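Local coordinates for Dbv8 protein (Nonomuraea, PDB 4MFZ) that binds decanoyl-CoA and, as a GNAT-type N-acyltransferase, probably transfers long aliphatic acyl groups onto amino groups of glycopeptide antibiotics, at residues 96-101 with 132-137; 222-227 with 274-279; 264-269 with 319-324. All coordinates share one frame; numbering follows the deposited sequence.

Contact 1: 96-101 with 132-137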
loop_
_atom_site.group_PDB
_atom_site.type_symbol
_atom_site.label_atom_id
_atom_site.label_comp_id
_atom_site.label_asym_id
_atom_site.label_seq_id
_atom_site.Cartn_x
_atom_site.Cartn_y
_atom_site.Cartn_z
ATOM N N GLU A 96 2.388 20.038 3.442
ATOM C CA GLU A 96 2.216 20.494 4.811
ATOM C C GLU A 96 0.896 20.021 5.409
ATOM O O GLU A 96 0.855 19.459 6.521
ATOM C CB GLU A 96 2.183 22.025 4.775
ATOM C CG GLU A 96 3.140 22.642 5.741
ATOM C CD GLU A 96 3.340 24.122 5.501
ATOM O OE1 GLU A 96 2.467 24.789 4.880
ATOM O OE2 GLU A 96 4.404 24.595 5.932
ATOM N N ARG A 97 -0.178 20.323 4.687
ATOM C CA ARG A 97 -1.538 20.027 5.146
ATOM C C ARG A 97 -1.899 18.544 5.031
ATOM O O ARG A 97 -2.568 18.002 5.910
ATOM C CB ARG A 97 -2.555 20.955 4.428
ATOM C CG ARG A 97 -2.371 22.402 4.873
ATOM C CD ARG A 97 -2.931 23.455 3.919
ATOM N NE ARG A 97 -2.682 24.820 4.423
ATOM C CZ ARG A 97 -1.476 25.387 4.486
ATOM N NH1 ARG A 97 -0.365 24.739 4.046
ATOM N NH2 ARG A 97 -1.366 26.627 4.952
ATOM N N ALA A 98 -1.457 17.880 3.966
ATOM C CA ALA A 98 -1.561 16.410 3.858
ATOM C C ALA A 98 -0.870 15.705 5.027
ATOM O O ALA A 98 -1.432 14.806 5.609
ATOM C CB ALA A 98 -0.986 15.909 2.531
ATOM N N HIS A 99 0.355 16.104 5.344
ATOM C CA HIS A 99 1.079 15.563 6.494
ATOM C C HIS A 99 0.308 15.786 7.794
ATOM O O HIS A 99 0.217 14.899 8.649
ATOM C CB HIS A 99 2.460 16.202 6.572
ATOM C CG HIS A 99 3.118 16.056 7.912
ATOM N ND1 HIS A 99 3.558 14.861 8.385
ATOM C CD2 HIS A 99 3.381 16.997 8.906
ATOM C CE1 HIS A 99 4.083 15.047 9.612
ATOM N NE2 HIS A 99 3.950 16.344 9.935
ATOM N N HIS A 100 -0.269 16.974 7.924
ATOM C CA HIS A 100 -1.023 17.332 9.104
ATOM C C HIS A 100 -2.188 16.402 9.280
ATOM O O HIS A 100 -2.434 15.966 10.391
ATOM C CB HIS A 100 -1.485 18.801 9.053
ATOM C CG HIS A 100 -2.036 19.309 10.367
ATOM N ND1 HIS A 100 -2.461 20.586 10.536
ATOM C CD2 HIS A 100 -2.188 18.671 11.608
ATOM C CE1 HIS A 100 -2.884 20.745 11.815
ATOM N NE2 HIS A 100 -2.709 19.570 12.464
ATOM N N GLU A 101 -2.896 16.096 8.181
ATOM C CA GLU A 101 -4.052 15.199 8.166
ATOM C C GLU A 101 -3.655 13.820 8.727
ATOM O O GLU A 101 -4.425 13.231 9.479
ATOM C CB GLU A 101 -4.637 15.071 6.738
ATOM C CG GLU A 101 -5.818 14.109 6.558
ATOM C CD GLU A 101 -6.383 14.042 5.108
ATOM O OE1 GLU A 101 -5.625 14.020 4.081
ATOM O OE2 GLU A 101 -7.627 13.979 4.982
ATOM N N VAL A 132 5.701 10.046 -1.617
ATOM C CA VAL A 132 7.000 9.792 -1.022
ATOM C C VAL A 132 7.314 10.907 -0.058
ATOM O O VAL A 132 7.744 10.665 1.062
ATOM C CB VAL A 132 8.121 9.732 -2.092
ATOM C CG1 VAL A 132 9.472 9.458 -1.445
ATOM C CG2 VAL A 132 7.801 8.666 -3.111
ATOM N N TYR A 133 7.107 12.154 -0.489
ATOM C CA TYR A 133 7.385 13.302 0.388
ATOM C C TYR A 133 6.465 13.332 1.607
ATOM O O TYR A 133 6.940 13.548 2.703
ATOM C CB TYR A 133 7.358 14.623 -0.391
ATOM C CG TYR A 133 8.335 14.601 -1.543
ATOM C CD1 TYR A 133 9.682 14.391 -1.316
ATOM C CD2 TYR A 133 7.897 14.724 -2.858
ATOM C CE1 TYR A 133 10.589 14.338 -2.367
ATOM C CE2 TYR A 133 8.793 14.685 -3.906
ATOM C CZ TYR A 133 10.139 14.495 -3.642
ATOM O OH TYR A 133 11.033 14.449 -4.674
ATOM N N VAL A 134 5.184 13.032 1.424
ATOM C CA VAL A 134 4.265 12.919 2.581
ATOM C C VAL A 134 4.771 11.786 3.517
ATOM O O VAL A 134 4.809 11.936 4.738
ATOM C CB VAL A 134 2.818 12.617 2.135
ATOM C CG1 VAL A 134 1.910 12.468 3.337
ATOM C CG2 VAL A 134 2.282 13.722 1.246
ATOM N N PHE A 135 5.187 10.664 2.922
ATOM C CA PHE A 135 5.731 9.542 3.719
ATOM C C PHE A 135 6.931 9.965 4.556
ATOM O O PHE A 135 6.930 9.788 5.770
ATOM C CB PHE A 135 6.132 8.414 2.803
ATOM C CG PHE A 135 6.255 7.097 3.485
ATOM C CD1 PHE A 135 5.150 6.255 3.594
ATOM C CD2 PHE A 135 7.497 6.667 3.992
ATOM C CE1 PHE A 135 5.274 5.003 4.232
ATOM C CE2 PHE A 135 7.619 5.427 4.611
ATOM C CZ PHE A 135 6.505 4.598 4.731
ATOM N N LEU A 136 7.949 10.534 3.907
ATOM C CA LEU A 136 9.179 10.948 4.594
ATOM C C LEU A 136 8.908 12.015 5.674
ATOM O O LEU A 136 9.433 11.911 6.801
ATOM C CB LEU A 136 10.228 11.464 3.607
ATOM C CG LEU A 136 10.750 10.577 2.471
ATOM C CD1 LEU A 136 11.687 11.387 1.566
ATOM C CD2 LEU A 136 11.449 9.341 3.058
ATOM N N ALA A 137 8.070 13.007 5.340
ATOM C CA ALA A 137 7.658 14.056 6.303
ATOM C C ALA A 137 7.022 13.454 7.571
ATOM O O ALA A 137 7.160 13.991 8.650
ATOM C CB ALA A 137 6.683 15.025 5.633
#
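His99 lays its imidazole against the backbone carbonyl of Ala137, with His99 CE1 3.4 Å from Ala137 O. The oxygen meets the ring obliquely, and the methyl of the same alanine approaches a neighbouring ring atom, with Ala137 CB 4.2 Å from His99 ND1. CG of His99 stands opposite the backbone N (chi1 162°), which carries the ring off helix 89-104 and onto helix 130-148. The polar partner of ND1 is the hydroxyl of Thr138, one residue beyond Ala137. That hydroxyl is also hydrogen-bonded to Val134 O, so a single threonine side chain ties the imidazole to the helix it rests on.

At Ala98, one residue before His99, the side-chain contact is apolar: Val134 CG2 meets the methyl of Ala98 (Val134 CG2 to Ala98 CB 4.1 Å). The other methyl of the valine makes a longer packing contact, Val134 CG1 lying 4.4 Å from the backbone N of His99. Leu95 and Leu102, on the same helix as Ala98 and His99, also touch Val134. The axes of the short segments approach to 9.5 Å and cross at -55°, and alanine methyls form part of the interface from both helices. All four touching residues are buried, as is characteristic of an oblique helix-helix packing in the interior of the helical N-acyltransferase N-terminal domain.

Contact 2: 222-227 with 274-279. With MFK (decanoyl-CoA), chain B.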
loop_
_atom_site.group_PDB
_atom_site.type_symbol
_atom_site.label_atom_id
_atom_site.label_comp_id
_atom_site.label_asym_id
_atom_site.label_seq_id
_atom_site.Cartn_x
_atom_site.Cartn_y
_atom_site.Cartn_z
ATOM N N GLY A 222 9.553 -13.045 -1.934
ATOM C CA GLY A 222 9.643 -14.364 -2.579
ATOM C C GLY A 222 8.399 -15.262 -2.417
ATOM O O GLY A 222 7.372 -14.833 -1.872
ATOM N N PRO A 223 8.498 -16.520 -2.889
ATOM C CA PRO A 223 7.381 -17.446 -2.897
ATOM C C PRO A 223 6.836 -17.686 -1.497
ATOM O O PRO A 223 7.591 -17.681 -0.516
ATOM C CB PRO A 223 7.972 -18.770 -3.438
ATOM C CG PRO A 223 9.364 -18.494 -3.848
ATOM C CD PRO A 223 9.764 -17.116 -3.377
ATOM N N LEU A 224 5.545 -17.954 -1.417
ATOM C CA LEU A 224 4.897 -18.149 -0.132
ATOM C C LEU A 224 5.075 -19.583 0.379
ATOM O O LEU A 224 4.110 -20.331 0.458
ATOM C CB LEU A 224 3.422 -17.808 -0.301
ATOM C CG LEU A 224 2.549 -17.635 0.931
ATOM C CD1 LEU A 224 3.033 -16.490 1.820
ATOM C CD2 LEU A 224 1.125 -17.394 0.450
ATOM N N ILE A 225 6.289 -19.993 0.734
ATOM C CA ILE A 225 6.430 -21.334 1.297
ATOM C C ILE A 225 5.641 -21.426 2.618
ATOM O O ILE A 225 5.549 -20.452 3.386
ATOM C CB ILE A 225 7.899 -21.823 1.471
ATOM C CG1 ILE A 225 8.646 -21.038 2.559
ATOM C CG2 ILE A 225 8.637 -21.835 0.120
ATOM C CD1 ILE A 225 10.049 -21.564 2.847
ATOM N N PRO A 226 5.041 -22.587 2.866
ATOM C CA PRO A 226 4.248 -22.796 4.091
ATOM C C PRO A 226 4.922 -22.324 5.388
ATOM O O PRO A 226 4.241 -21.752 6.254
ATOM C CB PRO A 226 4.032 -24.320 4.093
ATOM C CG PRO A 226 4.002 -24.674 2.630
ATOM C CD PRO A 226 5.040 -23.778 1.990
ATOM N N ASP A 227 6.239 -22.547 5.524
ATOM C CA ASP A 227 6.949 -22.195 6.755
ATOM C C ASP A 227 6.925 -20.680 7.012
ATOM O O ASP A 227 6.796 -20.235 8.145
ATOM C CB ASP A 227 8.429 -22.680 6.727
ATOM C CG ASP A 227 8.588 -24.120 7.161
ATOM O OD1 ASP A 227 7.593 -24.763 7.562
ATOM O OD2 ASP A 227 9.741 -24.627 7.118
ATOM N N LEU A 274 -2.609 -23.280 -3.590
ATOM C CA LEU A 274 -3.665 -24.271 -3.417
ATOM C C LEU A 274 -3.642 -24.878 -2.025
ATOM O O LEU A 274 -4.678 -25.029 -1.386
ATOM C CB LEU A 274 -3.613 -25.374 -4.483
ATOM C CG LEU A 274 -3.679 -24.930 -5.934
ATOM C CD1 LEU A 274 -3.676 -26.180 -6.817
ATOM C CD2 LEU A 274 -4.881 -24.029 -6.244
ATOM N N GLN A 275 -2.457 -25.227 -1.549
ATOM C CA GLN A 275 -2.355 -25.741 -0.197
ATOM C C GLN A 275 -2.792 -24.717 0.878
ATOM O O GLN A 275 -3.628 -25.029 1.749
ATOM C CB GLN A 275 -0.926 -26.236 0.079
ATOM C CG GLN A 275 -0.674 -26.501 1.555
ATOM C CD GLN A 275 0.711 -27.068 1.837
ATOM O OE1 GLN A 275 1.391 -27.569 0.937
ATOM N NE2 GLN A 275 1.124 -27.002 3.108
ATOM N N LEU A 276 -2.231 -23.505 0.828
ATOM C CA LEU A 276 -2.409 -22.572 1.948
ATOM C C LEU A 276 -3.813 -21.997 2.040
ATOM O O LEU A 276 -4.294 -21.731 3.129
ATOM C CB LEU A 276 -1.326 -21.468 1.987
ATOM C CG LEU A 276 0.112 -22.012 2.169
ATOM C CD1 LEU A 276 1.093 -20.864 2.075
ATOM C CD2 LEU A 276 0.263 -22.712 3.508
ATOM N N ARG A 277 -4.470 -21.838 0.917
ATOM C CA ARG A 277 -5.837 -21.285 0.896
ATOM C C ARG A 277 -6.915 -22.231 1.500
ATOM O O ARG A 277 -8.010 -21.783 1.874
ATOM C CB ARG A 277 -6.194 -20.842 -0.517
ATOM C CG ARG A 277 -6.612 -21.942 -1.486
ATOM C CD ARG A 277 -6.774 -21.338 -2.876
ATOM N NE ARG A 277 -7.373 -22.281 -3.827
ATOM C CZ ARG A 277 -7.750 -21.969 -5.055
ATOM N NH1 ARG A 277 -7.596 -20.738 -5.502
ATOM N NH2 ARG A 277 -8.293 -22.896 -5.836
ATOM N N ARG A 278 -6.602 -23.516 1.626
ATOM C CA ARG A 278 -7.518 -24.463 2.306
ATOM C C ARG A 278 -7.810 -24.047 3.758
ATOM O O ARG A 278 -8.772 -24.516 4.359
ATOM C CB ARG A 278 -6.960 -25.895 2.309
ATOM C CG ARG A 278 -6.795 -26.490 0.939
ATOM C CD ARG A 278 -6.126 -27.857 1.034
ATOM N NE ARG A 278 -6.045 -28.449 -0.296
ATOM C CZ ARG A 278 -4.954 -28.955 -0.848
ATOM N NH1 ARG A 278 -3.807 -29.007 -0.187
ATOM N NH2 ARG A 278 -5.021 -29.437 -2.078
ATOM N N GLY A 279 -6.984 -23.161 4.322
ATOM C CA GLY A 279 -7.178 -22.708 5.694
ATOM C C GLY A 279 -8.171 -21.567 5.756
ATOM O O GLY A 279 -8.494 -21.067 6.832
HETATM C CCG MFK B . -2.486 -18.611 -0.122
HETATM C CCF MFK B . -3.334 -18.495 1.144
HETATM C CCE MFK B . -3.629 -17.036 1.418
HETATM C CCD MFK B . -4.793 -16.617 0.554
HETATM C CCC MFK B . -5.437 -15.403 1.192
HETATM C CCB MFK B . -5.303 -14.209 0.279
HETATM C CCA MFK B . -6.252 -13.138 0.786
HETATM C CBZ MFK B . -5.417 -11.961 1.266
HETATM C CAK MFK B . -5.640 -10.776 0.346
HETATM C CAJ MFK B . -4.322 -10.403 -0.348
HETATM O OAL MFK B . -3.228 -10.527 0.212
HETATM S SAI MFK B . -4.542 -9.772 -1.967
HETATM C CAH MFK B . -2.808 -9.521 -2.540
HETATM C CAG MFK B . -2.100 -10.841 -2.864
HETATM N NAF MFK B . -0.711 -10.499 -3.213
HETATM C CAE MFK B . -0.163 -10.786 -4.409
HETATM O OAM MFK B . -0.742 -11.398 -5.304
HETATM C CAD MFK B . 1.300 -10.326 -4.577
HETATM C CAC MFK B . 1.892 -10.916 -5.872
HETATM N NAB MFK B . 1.803 -12.391 -5.866
HETATM C CAA MFK B . 2.878 -13.102 -5.496
HETATM O OAO MFK B . 3.946 -12.574 -5.151
HETATM C CAN MFK B . 2.746 -14.631 -5.557
HETATM O OAU MFK B . 1.565 -15.018 -6.295
HETATM C CAP MFK B . 2.771 -15.303 -4.166
HETATM C CAR MFK B . 1.649 -14.740 -3.307
HETATM C CAS MFK B . 4.089 -15.087 -3.428
HETATM C CAQ MFK B . 2.556 -16.804 -4.341
HETATM O OAT MFK B . 3.599 -17.295 -5.156
HETATM P PAV MFK B . 4.170 -18.796 -5.022
HETATM O OAX MFK B . 4.523 -19.108 -3.627
HETATM O OAW MFK B . 5.202 -18.984 -6.084
HETATM O OAY MFK B . 2.807 -19.556 -5.418
HETATM P PAZ MFK B . 2.642 -21.068 -5.929
HETATM O OBA MFK B . 1.108 -21.395 -5.757
HETATM O OBB MFK B . 3.482 -22.046 -5.207
HETATM O "O5'" MFK B . 2.789 -20.996 -7.531
HETATM C "C5'" MFK B . 2.651 -22.115 -8.377
HETATM C "C4'" MFK B . 2.957 -21.649 -9.805
HETATM O "O4'" MFK B . 2.422 -20.312 -10.153
HETATM C "C3'" MFK B . 4.445 -21.513 -10.025
HETATM O "O3'" MFK B . 4.696 -21.796 -11.402
HETATM P PBV MFK B . 5.936 -22.769 -11.781
HETATM O OBW MFK B . 7.187 -21.838 -11.500
HETATM O OBY MFK B . 5.756 -23.023 -13.376
HETATM O OBX MFK B . 6.085 -23.971 -10.965
HETATM C "C2'" MFK B . 4.660 -20.029 -9.714
HETATM O "O2'" MFK B . 5.863 -19.504 -10.241
HETATM C "C1'" MFK B . 3.496 -19.394 -10.412
HETATM N N9 MFK B . 3.176 -18.066 -9.826
HETATM C C8 MFK B . 2.567 -17.839 -8.656
HETATM N N7 MFK B . 2.458 -16.512 -8.503
HETATM C C5 MFK B . 2.947 -15.922 -9.605
HETATM C C4 MFK B . 3.389 -16.892 -10.412
HETATM N N3 MFK B . 3.901 -16.596 -11.616
HETATM C C2 MFK B . 4.141 -15.215 -12.109
HETATM N N1 MFK B . 3.620 -14.240 -11.130
HETATM C C6 MFK B . 3.063 -14.630 -9.974
HETATM N N6 MFK B . 2.603 -13.705 -9.134
#
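Leu224 and Leu276 meet at a slant, one branch against a branch point: Leu276 CD1 reaches Leu224 CG at 3.7 Å and also presses on the backbone, 3.5 Å from Leu224 O. The other methyl of Leu276 serves a second neighbour, with CD2 4.1 Å from Pro226 CB, so the forked end of this leucine spans the loop residue Leu224 and the first helical residue, Pro226. Leu276 CG stands opposite its own carbonyl carbon (chi1 -62°), directing the fork toward segment 222-227. Gln275 runs nearly perpendicular to the proline side chain, and its NE2 touches the CG corner of the ring, with Gln275 NE2 3.7 Å from Pro226 CG. This is a van der Waals contact at the outer margin.

Decanoyl-CoA borders the same two leucines. Leu276 CB lies 3.7 Å from the terminal acyl carbon CCG, and Leu224 CD2 approaches that carbon to 3.9 Å, so the end of the decanoyl chain is met by both. The backbone N of Leu224 also hydrogen-bonds the CoA portion of the ligand, donating to the pyrophosphate oxygen OAX at 2.7 Å, with an N-H...O angle of 145°. Leu224 is the centre of an inverse gamma turn, in which Ile225 N bonds weakly to Pro223 O.

Ile225 is the N-cap of helix 226-243, whose Tyr229 and Tyr230 also pack on Leu276. Segment 222-227 forms the last part of the connection from strand 211-216 and the start of that helix, facing helix 272-277, which leads into the outermost strand 281-289.

Contact 3: 264-269 with 319-324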
loop_
_atom_site.group_PDB
_atom_site.type_symbol
_atom_site.label_atom_id
_atom_site.label_comp_id
_atom_site.label_asym_id
_atom_site.label_seq_id
_atom_site.Cartn_x
_atom_site.Cartn_y
_atom_site.Cartn_z
ATOM N N ALA A 264 -7.318 -24.136 -9.369
ATOM C CA ALA A 264 -7.094 -25.586 -9.203
ATOM C C ALA A 264 -7.122 -26.330 -10.537
ATOM O O ALA A 264 -6.651 -27.466 -10.626
ATOM C CB ALA A 264 -8.102 -26.202 -8.220
ATOM N N GLU A 265 -7.656 -25.680 -11.572
ATOM C CA GLU A 265 -7.717 -26.261 -12.911
ATOM C C GLU A 265 -6.335 -26.241 -13.589
ATOM O O GLU A 265 -6.046 -27.048 -14.494
ATOM C CB GLU A 265 -8.726 -25.488 -13.764
ATOM C CG GLU A 265 -9.622 -26.373 -14.620
ATOM C CD GLU A 265 -10.195 -25.674 -15.848
ATOM O OE1 GLU A 265 -10.887 -24.643 -15.707
ATOM O OE2 GLU A 265 -9.967 -26.185 -16.965
ATOM N N TYR A 266 -5.480 -25.344 -13.112
ATOM C CA TYR A 266 -4.243 -24.981 -13.787
ATOM C C TYR A 266 -2.967 -25.267 -13.033
ATOM O O TYR A 266 -1.987 -25.673 -13.631
ATOM C CB TYR A 266 -4.277 -23.496 -14.114
ATOM C CG TYR A 266 -5.305 -23.182 -15.185
ATOM C CD1 TYR A 266 -5.044 -23.474 -16.531
ATOM C CD2 TYR A 266 -6.557 -22.633 -14.853
ATOM C CE1 TYR A 266 -5.986 -23.205 -17.515
ATOM C CE2 TYR A 266 -7.501 -22.355 -15.841
ATOM C CZ TYR A 266 -7.209 -22.640 -17.164
ATOM O OH TYR A 266 -8.120 -22.369 -18.167
ATOM N N LEU A 267 -2.985 -25.033 -11.729
ATOM C CA LEU A 267 -1.773 -25.071 -10.930
ATOM C C LEU A 267 -1.499 -26.483 -10.481
ATOM O O LEU A 267 -2.421 -27.291 -10.366
ATOM C CB LEU A 267 -1.885 -24.147 -9.720
ATOM C CG LEU A 267 -2.109 -22.664 -9.951
ATOM C CD1 LEU A 267 -2.145 -21.985 -8.588
ATOM C CD2 LEU A 267 -1.068 -22.020 -10.870
ATOM N N ALA A 268 -0.225 -26.768 -10.241
ATOM C CA ALA A 268 0.224 -28.113 -9.906
ATOM C C ALA A 268 -0.116 -28.463 -8.465
ATOM O O ALA A 268 -0.341 -27.579 -7.618
ATOM C CB ALA A 268 1.718 -28.264 -10.169
ATOM N N GLU A 269 -0.147 -29.764 -8.195
ATOM C CA GLU A 269 -0.592 -30.281 -6.912
ATOM C C GLU A 269 0.160 -29.704 -5.711
ATOM O O GLU A 269 -0.434 -29.482 -4.668
ATOM C CB GLU A 269 -0.541 -31.807 -6.904
ATOM C CG GLU A 269 -1.582 -32.433 -7.823
ATOM C CD GLU A 269 -2.223 -33.697 -7.251
ATOM O OE1 GLU A 269 -1.590 -34.383 -6.402
ATOM O OE2 GLU A 269 -3.371 -33.999 -7.661
ATOM N N VAL A 319 -3.062 -17.851 -17.001
ATOM C CA VAL A 319 -3.827 -16.610 -17.058
ATOM C C VAL A 319 -4.163 -16.284 -18.514
ATOM O O VAL A 319 -5.335 -16.127 -18.858
ATOM C CB VAL A 319 -3.108 -15.434 -16.358
ATOM C CG1 VAL A 319 -3.810 -14.124 -16.668
ATOM C CG2 VAL A 319 -3.073 -15.661 -14.853
ATOM N N VAL A 320 -3.135 -16.248 -19.362
ATOM C CA VAL A 320 -3.277 -15.942 -20.790
ATOM C C VAL A 320 -4.157 -16.946 -21.542
ATOM O O VAL A 320 -5.102 -16.544 -22.279
ATOM C CB VAL A 320 -1.888 -15.784 -21.456
ATOM C CG1 VAL A 320 -1.961 -15.914 -22.978
ATOM C CG2 VAL A 320 -1.264 -14.452 -21.027
ATOM N N THR A 321 -3.880 -18.247 -21.362
ATOM C CA THR A 321 -4.649 -19.262 -22.076
ATOM C C THR A 321 -6.134 -19.165 -21.722
ATOM O O THR A 321 -6.984 -19.203 -22.617
ATOM C CB THR A 321 -4.122 -20.718 -21.914
ATOM O OG1 THR A 321 -4.611 -21.292 -20.699
ATOM C CG2 THR A 321 -2.608 -20.797 -21.974
ATOM N N HIS A 322 -6.436 -19.006 -20.432
ATOM C CA HIS A 322 -7.818 -18.889 -19.943
ATOM C C HIS A 322 -8.547 -17.719 -20.583
ATOM O O HIS A 322 -9.680 -17.855 -21.069
ATOM C CB HIS A 322 -7.770 -18.717 -18.440
ATOM C CG HIS A 322 -9.058 -19.016 -17.723
ATOM N ND1 HIS A 322 -9.829 -18.039 -17.167
ATOM C CD2 HIS A 322 -9.678 -20.219 -17.426
ATOM C CE1 HIS A 322 -10.881 -18.603 -16.560
ATOM N NE2 HIS A 322 -10.789 -19.935 -16.719
ATOM N N LEU A 323 -7.905 -16.554 -20.569
ATOM C CA LEU A 323 -8.455 -15.342 -21.177
ATOM C C LEU A 323 -8.603 -15.432 -22.708
ATOM O O LEU A 323 -9.627 -15.024 -23.254
ATOM C CB LEU A 323 -7.595 -14.124 -20.797
ATOM C CG LEU A 323 -7.774 -13.566 -19.368
ATOM C CD1 LEU A 323 -6.891 -12.350 -19.092
ATOM C CD2 LEU A 323 -9.226 -13.197 -19.122
ATOM N N LEU A 324 -7.581 -15.956 -23.391
ATOM C CA LEU A 324 -7.627 -16.143 -24.850
ATOM C C LEU A 324 -8.725 -17.134 -25.268
ATOM O O LEU A 324 -9.311 -16.992 -26.358
ATOM C CB LEU A 324 -6.256 -16.513 -25.445
ATOM C CG LEU A 324 -5.211 -15.393 -25.598
ATOM C CD1 LEU A 324 -3.922 -15.919 -26.237
ATOM C CD2 LEU A 324 -5.771 -14.223 -26.408
#
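The aromatic contact is between Tyr266 and His322, whose side chains cross at about a right angle. Their ring centroids lie 5.4 Å apart with the planes at 87°, an oblique pairing. The shortest approach between the two is a clash in the model, and the imidazole is probably turned over, so its atomic detail is doubtful. Away from the ring, Tyr266 OH lies 3.7 Å from His322 CB. A second ring, that of Trp329, meets His322 with planes at about 40°.

Looser van der Waals packing comes from Thr321. Its hydroxyl sits between the backbone N and the carbonyl carbon (chi1 83°), bringing Thr321 OG1 within 4.0 Å of Tyr266 CE1.

Charge enters beside the pair, where Glu265 forms a salt bridge with Arg327, a residue that the Tyr266 and His322 side chains also touch.

Segment 264-269 belongs to the loop joining strand 251-256 to helix 272-277. Tyr266 packs on the middle and later turns of helix 314-324, from Ala318 to His322, while the next residue, Leu267, reaches Thr314 and Leu315 near that helix's start and touches decanoyl-CoA.

How the contacts relate
Contact 1 comes first along the chain and lies in the helical N-acyltransferase N-terminal domain, whereas contacts 2 and 3 share the GNAT-like C-terminal domain on the opposite side of the chain's centre. Centres are about 36 Å apart for contacts 1 and 2 and about 42 Å for contacts 1 and 3, with no touch in either case. Contacts 2 and 3 have centres about 18 Å apart, and their segments alternate in sequence: 222-227, 264-269, 274-279, 319-324. They meet where Leu274 CD1 lies 3.7 Å from Ala268 O. Helix 272-277 therefore has the 264-269 loop as a neighbour, and both contacts include residues of the decanoyl-CoA pocket, whereas contact 1 is remote from it.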